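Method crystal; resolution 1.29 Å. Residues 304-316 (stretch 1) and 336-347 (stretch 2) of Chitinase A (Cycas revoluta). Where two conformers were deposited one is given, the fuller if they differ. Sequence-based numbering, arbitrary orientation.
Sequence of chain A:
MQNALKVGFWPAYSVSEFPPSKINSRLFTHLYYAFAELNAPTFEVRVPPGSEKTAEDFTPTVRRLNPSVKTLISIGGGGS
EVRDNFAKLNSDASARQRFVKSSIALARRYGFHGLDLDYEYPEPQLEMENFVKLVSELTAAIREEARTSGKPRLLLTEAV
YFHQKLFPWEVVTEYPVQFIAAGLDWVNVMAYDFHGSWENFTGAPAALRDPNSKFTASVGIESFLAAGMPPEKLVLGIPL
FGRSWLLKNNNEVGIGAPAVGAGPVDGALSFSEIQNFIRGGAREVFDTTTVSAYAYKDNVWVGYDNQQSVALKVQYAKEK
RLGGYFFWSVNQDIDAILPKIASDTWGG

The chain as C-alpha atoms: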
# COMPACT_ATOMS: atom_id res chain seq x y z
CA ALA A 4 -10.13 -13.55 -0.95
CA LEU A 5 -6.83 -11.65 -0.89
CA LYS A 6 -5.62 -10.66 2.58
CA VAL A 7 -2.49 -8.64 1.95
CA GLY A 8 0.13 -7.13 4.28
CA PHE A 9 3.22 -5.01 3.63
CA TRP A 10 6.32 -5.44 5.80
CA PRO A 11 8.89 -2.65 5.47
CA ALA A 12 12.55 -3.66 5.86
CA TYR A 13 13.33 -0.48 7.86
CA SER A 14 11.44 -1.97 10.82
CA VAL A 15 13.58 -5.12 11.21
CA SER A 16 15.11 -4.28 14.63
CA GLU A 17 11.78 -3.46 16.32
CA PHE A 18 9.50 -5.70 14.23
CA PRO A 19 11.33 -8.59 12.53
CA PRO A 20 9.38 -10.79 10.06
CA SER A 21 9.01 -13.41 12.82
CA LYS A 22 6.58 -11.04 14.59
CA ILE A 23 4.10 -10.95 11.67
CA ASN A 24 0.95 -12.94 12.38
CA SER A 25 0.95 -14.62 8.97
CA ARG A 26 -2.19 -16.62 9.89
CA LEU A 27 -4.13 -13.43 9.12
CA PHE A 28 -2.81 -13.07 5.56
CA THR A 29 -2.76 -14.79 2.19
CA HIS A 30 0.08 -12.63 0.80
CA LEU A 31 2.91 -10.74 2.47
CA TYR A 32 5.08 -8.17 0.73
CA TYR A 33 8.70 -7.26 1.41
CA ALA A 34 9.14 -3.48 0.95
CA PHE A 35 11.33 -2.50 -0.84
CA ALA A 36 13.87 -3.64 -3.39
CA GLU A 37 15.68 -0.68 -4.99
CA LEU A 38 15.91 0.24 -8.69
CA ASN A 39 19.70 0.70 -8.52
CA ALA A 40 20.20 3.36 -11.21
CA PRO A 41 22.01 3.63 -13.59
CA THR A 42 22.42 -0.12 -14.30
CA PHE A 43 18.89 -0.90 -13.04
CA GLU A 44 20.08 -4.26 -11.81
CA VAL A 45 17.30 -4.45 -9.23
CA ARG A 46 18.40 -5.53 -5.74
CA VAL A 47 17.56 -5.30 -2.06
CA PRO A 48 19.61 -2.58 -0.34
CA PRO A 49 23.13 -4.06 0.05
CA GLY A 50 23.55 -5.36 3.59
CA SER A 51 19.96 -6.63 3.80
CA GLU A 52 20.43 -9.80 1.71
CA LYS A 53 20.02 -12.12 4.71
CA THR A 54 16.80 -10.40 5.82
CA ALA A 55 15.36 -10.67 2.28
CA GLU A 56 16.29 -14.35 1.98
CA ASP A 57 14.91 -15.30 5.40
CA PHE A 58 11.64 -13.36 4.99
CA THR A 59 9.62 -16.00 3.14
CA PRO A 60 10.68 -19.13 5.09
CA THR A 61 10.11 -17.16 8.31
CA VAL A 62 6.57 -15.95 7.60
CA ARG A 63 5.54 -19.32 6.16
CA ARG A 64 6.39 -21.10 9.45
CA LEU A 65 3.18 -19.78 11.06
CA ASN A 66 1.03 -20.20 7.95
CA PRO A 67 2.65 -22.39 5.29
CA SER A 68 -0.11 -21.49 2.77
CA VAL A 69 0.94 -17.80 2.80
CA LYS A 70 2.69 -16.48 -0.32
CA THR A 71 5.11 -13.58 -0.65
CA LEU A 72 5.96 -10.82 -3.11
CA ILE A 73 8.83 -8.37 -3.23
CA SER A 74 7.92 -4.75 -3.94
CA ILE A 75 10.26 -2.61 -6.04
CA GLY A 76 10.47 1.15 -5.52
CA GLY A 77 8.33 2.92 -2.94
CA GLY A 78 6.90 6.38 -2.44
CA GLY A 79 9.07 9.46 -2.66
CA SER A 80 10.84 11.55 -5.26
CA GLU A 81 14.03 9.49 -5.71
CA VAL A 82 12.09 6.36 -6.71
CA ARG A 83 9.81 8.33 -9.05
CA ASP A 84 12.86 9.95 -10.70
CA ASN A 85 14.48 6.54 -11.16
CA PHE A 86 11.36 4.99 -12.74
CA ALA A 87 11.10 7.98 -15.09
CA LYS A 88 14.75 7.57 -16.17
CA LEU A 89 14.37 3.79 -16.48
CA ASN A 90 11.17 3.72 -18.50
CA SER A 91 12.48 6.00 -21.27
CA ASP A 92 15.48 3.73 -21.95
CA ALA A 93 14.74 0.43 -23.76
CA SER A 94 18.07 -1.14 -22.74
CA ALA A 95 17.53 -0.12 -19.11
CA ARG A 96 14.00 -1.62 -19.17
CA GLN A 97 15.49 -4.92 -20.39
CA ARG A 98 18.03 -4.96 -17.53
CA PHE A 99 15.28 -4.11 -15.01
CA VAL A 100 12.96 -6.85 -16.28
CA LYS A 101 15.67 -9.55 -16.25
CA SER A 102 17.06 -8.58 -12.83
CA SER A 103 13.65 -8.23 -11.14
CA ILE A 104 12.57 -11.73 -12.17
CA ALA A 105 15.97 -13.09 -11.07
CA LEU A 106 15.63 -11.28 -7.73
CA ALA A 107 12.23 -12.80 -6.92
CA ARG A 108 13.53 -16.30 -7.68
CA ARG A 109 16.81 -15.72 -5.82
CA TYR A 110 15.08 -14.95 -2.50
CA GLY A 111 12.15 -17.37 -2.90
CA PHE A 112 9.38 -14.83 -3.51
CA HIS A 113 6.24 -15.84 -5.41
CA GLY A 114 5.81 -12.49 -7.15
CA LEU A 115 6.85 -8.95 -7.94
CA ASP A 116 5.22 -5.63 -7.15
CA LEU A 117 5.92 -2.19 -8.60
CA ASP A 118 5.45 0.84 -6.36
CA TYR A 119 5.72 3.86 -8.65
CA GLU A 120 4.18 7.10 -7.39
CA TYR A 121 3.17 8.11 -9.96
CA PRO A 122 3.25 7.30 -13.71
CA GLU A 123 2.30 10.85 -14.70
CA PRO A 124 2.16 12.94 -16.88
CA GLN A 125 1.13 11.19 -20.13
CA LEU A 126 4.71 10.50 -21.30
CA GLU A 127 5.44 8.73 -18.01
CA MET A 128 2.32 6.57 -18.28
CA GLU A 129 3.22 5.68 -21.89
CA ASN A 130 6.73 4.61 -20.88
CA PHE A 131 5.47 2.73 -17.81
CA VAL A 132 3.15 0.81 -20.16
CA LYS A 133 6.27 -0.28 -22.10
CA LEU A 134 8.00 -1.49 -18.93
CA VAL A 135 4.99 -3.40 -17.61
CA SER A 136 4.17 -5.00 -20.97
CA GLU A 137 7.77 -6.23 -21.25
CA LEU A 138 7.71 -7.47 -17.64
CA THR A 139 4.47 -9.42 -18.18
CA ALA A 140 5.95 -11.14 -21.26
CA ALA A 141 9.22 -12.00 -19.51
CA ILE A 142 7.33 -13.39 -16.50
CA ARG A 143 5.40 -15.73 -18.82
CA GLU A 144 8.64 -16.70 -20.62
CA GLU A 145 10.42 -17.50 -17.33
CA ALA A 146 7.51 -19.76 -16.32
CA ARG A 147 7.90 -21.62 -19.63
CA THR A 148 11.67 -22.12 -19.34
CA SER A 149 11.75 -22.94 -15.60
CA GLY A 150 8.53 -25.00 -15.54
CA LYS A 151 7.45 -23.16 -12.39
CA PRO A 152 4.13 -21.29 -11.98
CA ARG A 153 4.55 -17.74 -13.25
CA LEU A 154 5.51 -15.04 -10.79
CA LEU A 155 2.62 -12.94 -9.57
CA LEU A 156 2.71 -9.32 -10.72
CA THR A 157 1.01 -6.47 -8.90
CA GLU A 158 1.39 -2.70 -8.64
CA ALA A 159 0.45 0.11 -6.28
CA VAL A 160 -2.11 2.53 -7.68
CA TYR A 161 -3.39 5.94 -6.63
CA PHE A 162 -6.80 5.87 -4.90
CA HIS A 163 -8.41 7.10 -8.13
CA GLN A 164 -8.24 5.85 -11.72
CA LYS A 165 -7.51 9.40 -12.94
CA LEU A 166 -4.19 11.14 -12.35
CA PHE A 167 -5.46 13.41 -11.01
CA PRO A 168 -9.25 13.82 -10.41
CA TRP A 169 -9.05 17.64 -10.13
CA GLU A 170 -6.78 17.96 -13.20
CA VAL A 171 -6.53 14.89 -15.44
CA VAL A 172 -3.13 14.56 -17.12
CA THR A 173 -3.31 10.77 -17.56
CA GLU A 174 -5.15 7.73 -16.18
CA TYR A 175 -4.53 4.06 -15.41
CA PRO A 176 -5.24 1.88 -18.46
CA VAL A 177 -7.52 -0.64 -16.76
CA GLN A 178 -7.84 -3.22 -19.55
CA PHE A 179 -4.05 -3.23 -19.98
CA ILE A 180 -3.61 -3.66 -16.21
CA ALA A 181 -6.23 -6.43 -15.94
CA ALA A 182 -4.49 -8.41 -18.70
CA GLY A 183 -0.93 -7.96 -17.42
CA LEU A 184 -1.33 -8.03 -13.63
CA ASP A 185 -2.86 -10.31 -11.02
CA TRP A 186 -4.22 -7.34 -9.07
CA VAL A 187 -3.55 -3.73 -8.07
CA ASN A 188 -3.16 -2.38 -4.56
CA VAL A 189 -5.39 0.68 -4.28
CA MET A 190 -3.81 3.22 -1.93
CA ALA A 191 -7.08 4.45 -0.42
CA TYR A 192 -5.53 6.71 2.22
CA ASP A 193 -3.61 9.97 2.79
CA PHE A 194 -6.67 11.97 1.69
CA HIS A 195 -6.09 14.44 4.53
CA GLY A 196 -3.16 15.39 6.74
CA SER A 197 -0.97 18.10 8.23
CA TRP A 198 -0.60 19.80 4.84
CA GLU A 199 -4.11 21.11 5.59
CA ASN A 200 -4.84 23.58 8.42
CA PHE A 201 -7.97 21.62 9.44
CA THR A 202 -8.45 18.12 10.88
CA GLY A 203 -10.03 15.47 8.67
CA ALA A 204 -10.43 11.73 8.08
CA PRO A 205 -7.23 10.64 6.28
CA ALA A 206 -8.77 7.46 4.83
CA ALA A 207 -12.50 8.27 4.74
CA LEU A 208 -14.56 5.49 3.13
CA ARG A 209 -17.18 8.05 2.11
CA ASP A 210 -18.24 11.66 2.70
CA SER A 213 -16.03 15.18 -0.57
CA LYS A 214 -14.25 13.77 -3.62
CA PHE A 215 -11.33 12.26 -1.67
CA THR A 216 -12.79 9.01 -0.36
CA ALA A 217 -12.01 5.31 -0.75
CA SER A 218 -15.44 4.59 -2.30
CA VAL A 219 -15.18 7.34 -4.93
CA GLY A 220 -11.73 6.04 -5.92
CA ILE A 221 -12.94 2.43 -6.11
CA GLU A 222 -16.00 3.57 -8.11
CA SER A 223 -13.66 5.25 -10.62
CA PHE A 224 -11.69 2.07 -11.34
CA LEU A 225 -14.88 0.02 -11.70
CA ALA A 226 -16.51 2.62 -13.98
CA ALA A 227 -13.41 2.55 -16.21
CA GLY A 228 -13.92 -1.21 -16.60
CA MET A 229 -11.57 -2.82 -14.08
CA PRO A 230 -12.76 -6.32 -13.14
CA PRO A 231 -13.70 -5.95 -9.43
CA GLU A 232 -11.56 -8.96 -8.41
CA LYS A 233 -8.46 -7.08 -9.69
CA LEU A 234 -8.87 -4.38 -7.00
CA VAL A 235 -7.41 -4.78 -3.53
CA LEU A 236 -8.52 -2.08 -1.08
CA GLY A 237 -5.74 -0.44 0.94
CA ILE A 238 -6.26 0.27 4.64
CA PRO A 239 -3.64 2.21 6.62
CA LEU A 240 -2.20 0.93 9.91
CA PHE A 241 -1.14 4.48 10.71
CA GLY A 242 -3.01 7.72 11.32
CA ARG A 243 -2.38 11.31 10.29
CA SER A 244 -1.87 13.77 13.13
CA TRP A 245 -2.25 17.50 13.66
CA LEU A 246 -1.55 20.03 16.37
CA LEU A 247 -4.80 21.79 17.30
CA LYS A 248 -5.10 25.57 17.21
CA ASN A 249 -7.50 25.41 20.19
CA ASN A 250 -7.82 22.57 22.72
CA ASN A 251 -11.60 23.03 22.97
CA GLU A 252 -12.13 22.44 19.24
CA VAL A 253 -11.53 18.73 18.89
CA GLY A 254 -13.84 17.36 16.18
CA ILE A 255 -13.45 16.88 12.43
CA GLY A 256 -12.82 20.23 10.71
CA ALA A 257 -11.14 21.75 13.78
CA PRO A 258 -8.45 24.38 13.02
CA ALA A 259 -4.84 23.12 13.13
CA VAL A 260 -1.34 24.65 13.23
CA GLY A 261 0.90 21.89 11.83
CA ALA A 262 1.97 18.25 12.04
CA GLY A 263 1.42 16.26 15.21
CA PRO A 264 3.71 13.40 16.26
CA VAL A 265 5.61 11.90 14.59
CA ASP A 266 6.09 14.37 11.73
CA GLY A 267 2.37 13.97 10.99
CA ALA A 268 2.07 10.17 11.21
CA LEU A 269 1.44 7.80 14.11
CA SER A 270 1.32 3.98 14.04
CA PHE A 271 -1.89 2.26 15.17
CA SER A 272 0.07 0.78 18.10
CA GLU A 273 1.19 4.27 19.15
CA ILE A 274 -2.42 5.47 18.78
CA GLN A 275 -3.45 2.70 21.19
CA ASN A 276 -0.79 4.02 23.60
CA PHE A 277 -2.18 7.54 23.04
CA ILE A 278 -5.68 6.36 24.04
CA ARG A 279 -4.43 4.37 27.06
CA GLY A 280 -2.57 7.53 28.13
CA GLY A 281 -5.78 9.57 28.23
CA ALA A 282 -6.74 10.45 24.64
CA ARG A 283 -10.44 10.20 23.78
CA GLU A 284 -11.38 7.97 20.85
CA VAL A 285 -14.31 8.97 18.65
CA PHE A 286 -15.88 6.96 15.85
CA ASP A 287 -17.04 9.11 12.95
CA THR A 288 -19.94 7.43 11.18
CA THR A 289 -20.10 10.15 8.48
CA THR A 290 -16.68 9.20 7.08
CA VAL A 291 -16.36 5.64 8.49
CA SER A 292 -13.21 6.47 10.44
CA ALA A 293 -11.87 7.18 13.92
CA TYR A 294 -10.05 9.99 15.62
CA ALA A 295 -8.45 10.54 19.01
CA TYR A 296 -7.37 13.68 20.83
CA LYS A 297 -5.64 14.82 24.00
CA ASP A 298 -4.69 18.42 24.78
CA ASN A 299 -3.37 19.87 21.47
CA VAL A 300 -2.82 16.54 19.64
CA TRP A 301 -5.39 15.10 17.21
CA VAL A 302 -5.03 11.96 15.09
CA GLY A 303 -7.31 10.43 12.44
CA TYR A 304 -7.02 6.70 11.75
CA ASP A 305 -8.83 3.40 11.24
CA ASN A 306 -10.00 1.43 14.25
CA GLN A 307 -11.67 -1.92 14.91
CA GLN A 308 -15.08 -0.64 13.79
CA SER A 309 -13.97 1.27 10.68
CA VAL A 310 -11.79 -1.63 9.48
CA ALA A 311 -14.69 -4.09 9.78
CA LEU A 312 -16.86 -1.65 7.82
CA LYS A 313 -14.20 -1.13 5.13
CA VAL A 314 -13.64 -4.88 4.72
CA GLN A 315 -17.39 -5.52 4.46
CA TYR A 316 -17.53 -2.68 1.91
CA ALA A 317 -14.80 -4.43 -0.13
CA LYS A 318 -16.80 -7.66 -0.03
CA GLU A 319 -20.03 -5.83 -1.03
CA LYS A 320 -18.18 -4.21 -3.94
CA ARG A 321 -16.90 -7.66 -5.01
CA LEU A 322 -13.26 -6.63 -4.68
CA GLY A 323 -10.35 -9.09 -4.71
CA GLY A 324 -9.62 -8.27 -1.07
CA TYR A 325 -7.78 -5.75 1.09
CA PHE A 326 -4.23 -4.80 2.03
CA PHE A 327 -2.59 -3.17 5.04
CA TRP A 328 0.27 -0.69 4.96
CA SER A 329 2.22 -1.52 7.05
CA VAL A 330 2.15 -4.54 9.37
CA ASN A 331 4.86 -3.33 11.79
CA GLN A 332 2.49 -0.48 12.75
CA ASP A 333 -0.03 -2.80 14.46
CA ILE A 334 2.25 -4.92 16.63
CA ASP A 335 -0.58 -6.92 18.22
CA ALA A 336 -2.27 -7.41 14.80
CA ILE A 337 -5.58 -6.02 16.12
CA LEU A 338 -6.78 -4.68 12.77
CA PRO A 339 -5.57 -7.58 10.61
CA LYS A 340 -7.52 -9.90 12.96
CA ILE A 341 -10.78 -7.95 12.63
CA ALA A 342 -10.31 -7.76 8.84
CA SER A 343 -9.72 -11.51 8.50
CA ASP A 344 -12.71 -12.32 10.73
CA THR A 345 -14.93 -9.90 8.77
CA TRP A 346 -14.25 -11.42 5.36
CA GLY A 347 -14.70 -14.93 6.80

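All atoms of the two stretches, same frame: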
# COMPACT_ATOMS: atom_id res chain seq x y z
N TYR A 304 -7.52 8.05 12.03
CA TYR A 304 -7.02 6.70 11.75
C TYR A 304 -8.18 5.73 11.56
O TYR A 304 -9.35 6.11 11.67
CB TYR A 304 -6.12 6.21 12.90
CG TYR A 304 -6.82 6.19 14.24
CD1 TYR A 304 -7.31 4.99 14.77
CD2 TYR A 304 -7.03 7.37 14.95
CE1 TYR A 304 -7.98 4.98 16.00
CE2 TYR A 304 -7.70 7.36 16.17
CZ TYR A 304 -8.17 6.17 16.69
OH TYR A 304 -8.82 6.19 17.89
N ASP A 305 -7.84 4.47 11.28
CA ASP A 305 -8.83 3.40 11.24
C ASP A 305 -8.76 2.57 12.51
O ASP A 305 -7.68 2.22 12.98
CB ASP A 305 -8.62 2.52 10.00
CG ASP A 305 -9.25 3.12 8.77
OD1 ASP A 305 -10.50 3.21 8.73
OD2 ASP A 305 -8.51 3.49 7.84
N ASN A 306 -9.93 2.27 13.06
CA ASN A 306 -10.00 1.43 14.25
C ASN A 306 -10.75 0.13 13.97
O ASN A 306 -11.05 -0.20 12.82
CB ASN A 306 -10.58 2.19 15.46
CG ASN A 306 -12.07 2.47 15.34
OD1 ASN A 306 -12.73 2.13 14.36
ND2 ASN A 306 -12.62 3.11 16.37
N GLN A 307 -11.04 -0.62 15.03
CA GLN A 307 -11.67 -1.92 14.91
C GLN A 307 -12.99 -1.84 14.14
O GLN A 307 -13.26 -2.66 13.25
CB GLN A 307 -11.87 -2.52 16.30
CG GLN A 307 -10.56 -2.83 17.07
CD GLN A 307 -10.07 -1.71 17.99
OE1 GLN A 307 -10.07 -0.53 17.64
NE2 GLN A 307 -9.61 -2.10 19.18
N GLN A 308 -13.80 -0.83 14.45
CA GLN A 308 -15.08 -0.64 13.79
C GLN A 308 -14.94 -0.21 12.32
O GLN A 308 -15.59 -0.79 11.45
CB GLN A 308 -15.94 0.37 14.55
CG GLN A 308 -17.35 0.51 14.00
CD GLN A 308 -18.24 1.37 14.86
OE1 GLN A 308 -17.80 2.00 15.82
NE2 GLN A 308 -19.53 1.40 14.53
N SER A 309 -14.10 0.78 12.06
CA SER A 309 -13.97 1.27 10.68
C SER A 309 -13.34 0.23 9.76
O SER A 309 -13.72 0.13 8.60
CB SER A 309 -13.25 2.61 10.61
OG SER A 309 -11.88 2.50 10.94
N VAL A 310 -12.40 -0.57 10.28
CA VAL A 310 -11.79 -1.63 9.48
C VAL A 310 -12.83 -2.70 9.10
O VAL A 310 -12.90 -3.11 7.95
CB VAL A 310 -10.55 -2.26 10.17
CG1 VAL A 310 -10.11 -3.54 9.47
CG2 VAL A 310 -9.40 -1.26 10.18
N ALA A 311 -13.64 -3.12 10.07
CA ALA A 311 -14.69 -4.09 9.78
C ALA A 311 -15.64 -3.55 8.71
O ALA A 311 -16.05 -4.28 7.81
CB ALA A 311 -15.46 -4.45 11.04
N LEU A 312 -15.97 -2.27 8.80
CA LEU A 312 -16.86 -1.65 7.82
C LEU A 312 -16.21 -1.55 6.44
O LEU A 312 -16.87 -1.80 5.43
CB LEU A 312 -17.34 -0.28 8.32
CG LEU A 312 -18.32 -0.32 9.50
CD1 LEU A 312 -18.46 1.04 10.13
CD2 LEU A 312 -19.69 -0.87 9.09
N LYS A 313 -14.93 -1.21 6.40
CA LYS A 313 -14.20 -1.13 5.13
C LYS A 313 -14.06 -2.49 4.46
O LYS A 313 -14.18 -2.60 3.23
CB LYS A 313 -12.82 -0.51 5.32
CG LYS A 313 -12.85 0.99 5.48
CD LYS A 313 -11.46 1.56 5.61
CE LYS A 313 -11.52 3.06 5.56
NZ LYS A 313 -10.16 3.64 5.60
N VAL A 314 -13.80 -3.53 5.25
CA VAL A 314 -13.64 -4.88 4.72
C VAL A 314 -14.97 -5.42 4.20
O VAL A 314 -15.02 -6.04 3.13
CB VAL A 314 -12.99 -5.82 5.76
CG1 VAL A 314 -12.99 -7.27 5.28
CG2 VAL A 314 -11.57 -5.36 6.05
N GLN A 315 -16.05 -5.15 4.92
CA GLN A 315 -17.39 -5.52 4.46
C GLN A 315 -17.74 -4.77 3.18
O GLN A 315 -18.32 -5.34 2.26
CB GLN A 315 -18.44 -5.29 5.55
CG GLN A 315 -19.82 -5.87 5.22
CD GLN A 315 -19.80 -7.36 4.96
OE1 GLN A 315 -19.03 -8.11 5.56
NE2 GLN A 315 -20.66 -7.81 4.05
N TYR A 316 -17.38 -3.48 3.13
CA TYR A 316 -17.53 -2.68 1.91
C TYR A 316 -16.83 -3.35 0.73
O TYR A 316 -17.42 -3.48 -0.35
CB TYR A 316 -17.00 -1.25 2.12
CG TYR A 316 -16.83 -0.48 0.83
CD1 TYR A 316 -17.89 0.23 0.27
CD2 TYR A 316 -15.60 -0.46 0.16
CE1 TYR A 316 -17.74 0.93 -0.92
CE2 TYR A 316 -15.44 0.24 -1.03
CZ TYR A 316 -16.51 0.93 -1.56
OH TYR A 316 -16.34 1.62 -2.74
N ALA A 336 -1.43 -7.00 15.93
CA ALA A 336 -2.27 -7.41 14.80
C ALA A 336 -3.78 -7.33 15.10
O ALA A 336 -4.55 -8.21 14.71
CB ALA A 336 -1.88 -8.81 14.31
N ILE A 337 -4.18 -6.25 15.77
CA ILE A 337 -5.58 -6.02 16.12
C ILE A 337 -6.44 -5.85 14.86
O ILE A 337 -7.47 -6.51 14.71
CB ILE A 337 -5.73 -4.78 17.04
CG1 ILE A 337 -4.87 -4.94 18.32
CG2 ILE A 337 -7.20 -4.48 17.36
CD1 ILE A 337 -5.17 -6.17 19.17
N LEU A 338 -6.00 -4.98 13.96
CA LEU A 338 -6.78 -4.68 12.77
C LEU A 338 -6.72 -5.79 11.71
O LEU A 338 -7.75 -6.10 11.12
CB LEU A 338 -6.43 -3.29 12.22
CG LEU A 338 -6.63 -2.15 13.22
CD1 LEU A 338 -6.26 -0.82 12.58
CD2 LEU A 338 -8.06 -2.10 13.76
N PRO A 339 -5.54 -6.41 11.49
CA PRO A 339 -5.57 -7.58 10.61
C PRO A 339 -6.48 -8.72 11.10
O PRO A 339 -7.07 -9.42 10.28
CB PRO A 339 -4.10 -8.01 10.57
CG PRO A 339 -3.35 -6.73 10.75
CD PRO A 339 -4.16 -6.00 11.78
N LYS A 340 -6.62 -8.88 12.42
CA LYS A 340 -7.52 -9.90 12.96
C LYS A 340 -8.99 -9.61 12.65
O LYS A 340 -9.70 -10.49 12.15
CB LYS A 340 -7.30 -10.09 14.47
CG LYS A 340 -8.25 -11.08 15.16
CD LYS A 340 -8.17 -12.49 14.58
CE LYS A 340 -8.98 -13.47 15.41
NZ LYS A 340 -9.42 -14.65 14.62
N ILE A 341 -9.43 -8.39 12.93
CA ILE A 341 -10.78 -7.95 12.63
C ILE A 341 -11.10 -8.10 11.14
O ILE A 341 -12.16 -8.61 10.77
CB ILE A 341 -10.99 -6.49 13.07
CG1 ILE A 341 -11.18 -6.46 14.58
CG2 ILE A 341 -12.19 -5.88 12.36
CD1 ILE A 341 -10.32 -5.46 15.25
N ALA A 342 -10.15 -7.69 10.30
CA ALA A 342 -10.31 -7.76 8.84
C ALA A 342 -10.49 -9.20 8.37
O ALA A 342 -11.40 -9.49 7.59
CB ALA A 342 -9.13 -7.11 8.15
N SER A 343 -9.65 -10.10 8.86
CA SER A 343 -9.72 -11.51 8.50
C SER A 343 -11.05 -12.13 8.96
O SER A 343 -11.69 -12.84 8.19
CB SER A 343 -8.54 -12.27 9.08
OG SER A 343 -8.58 -13.63 8.68
N ASP A 344 -11.45 -11.84 10.19
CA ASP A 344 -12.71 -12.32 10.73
C ASP A 344 -13.91 -11.79 9.94
O ASP A 344 -14.88 -12.51 9.72
CB ASP A 344 -12.86 -11.95 12.21
CG ASP A 344 -12.00 -12.81 13.14
OD1 ASP A 344 -11.28 -13.72 12.66
OD2 ASP A 344 -12.06 -12.58 14.36
N THR A 345 -13.84 -10.53 9.52
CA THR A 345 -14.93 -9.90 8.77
C THR A 345 -15.16 -10.57 7.42
O THR A 345 -16.30 -10.91 7.08
CB THR A 345 -14.71 -8.38 8.58
OG1 THR A 345 -14.61 -7.76 9.87
CG2 THR A 345 -15.87 -7.74 7.83
N TRP A 346 -14.09 -10.78 6.66
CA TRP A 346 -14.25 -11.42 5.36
C TRP A 346 -14.75 -12.86 5.50
O TRP A 346 -15.60 -13.30 4.72
CB TRP A 346 -12.96 -11.37 4.54
CG TRP A 346 -13.23 -11.55 3.07
CD1 TRP A 346 -13.58 -12.71 2.43
CD2 TRP A 346 -13.20 -10.53 2.05
NE1 TRP A 346 -13.76 -12.48 1.09
CE2 TRP A 346 -13.53 -11.15 0.83
CE3 TRP A 346 -12.92 -9.16 2.06
CZ2 TRP A 346 -13.58 -10.45 -0.38
CZ3 TRP A 346 -12.97 -8.46 0.86
CH2 TRP A 346 -13.30 -9.11 -0.34
N GLY A 347 -14.25 -13.57 6.50
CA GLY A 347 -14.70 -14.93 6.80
C GLY A 347 -16.12 -14.98 7.36
O GLY A 347 -16.72 -13.96 7.71
O HOH W 1 -18.84 -10.65 6.18

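Two helices that run in roughly the same direction, their axes 37° apart and 8.7 Å at closest approach, pack here largely through apolar side-chain surface, small at one point and larger around it, with no direct hydrogen bond between them and 559 Å² of surface buried. The general principle is that small residues suit close approach: the alanine methyls fit the place where Ala-311 and Ala-342 come together, their CA atoms 5.8 Å apart. Around this point, Val-310 and Val-314 point toward the second helix and, both in the t rotamer, reach the methyl of Ala-342, with Val-310 CG1 3.9 Å and Val-314 CG2 3.7 Å from Ala-342 CB. Ala-311 CB in turn meets Ile-341 CG2 at 3.8 Å.

Larger side chains also take part beyond the alanine pair. Gln-307 CG lies 3.2 Å from Ile-341 CD1. Leu-338 extends its CD1 to 3.4 Å from Asp-305 O, a carbonyl buried without a polar partner, while Val-314 CG1 meets the edge of the Trp-346 ring at CE3, 3.7 Å away. Thr-345 suits an apolar seam because its OG1 donates to Ile-341 O (2.7 Å) within its own helix, so the hydroxyl is satisfied while Thr-345 OG1 also lies 3.6 Å from Ala-311 CB and Thr-345 CG2 3.5 Å from Ala-311 O. At the margin, one water donates to both Gln-315 OE1 (2.6 Å) and Thr-345 O (2.7 Å), a polar link between the helices.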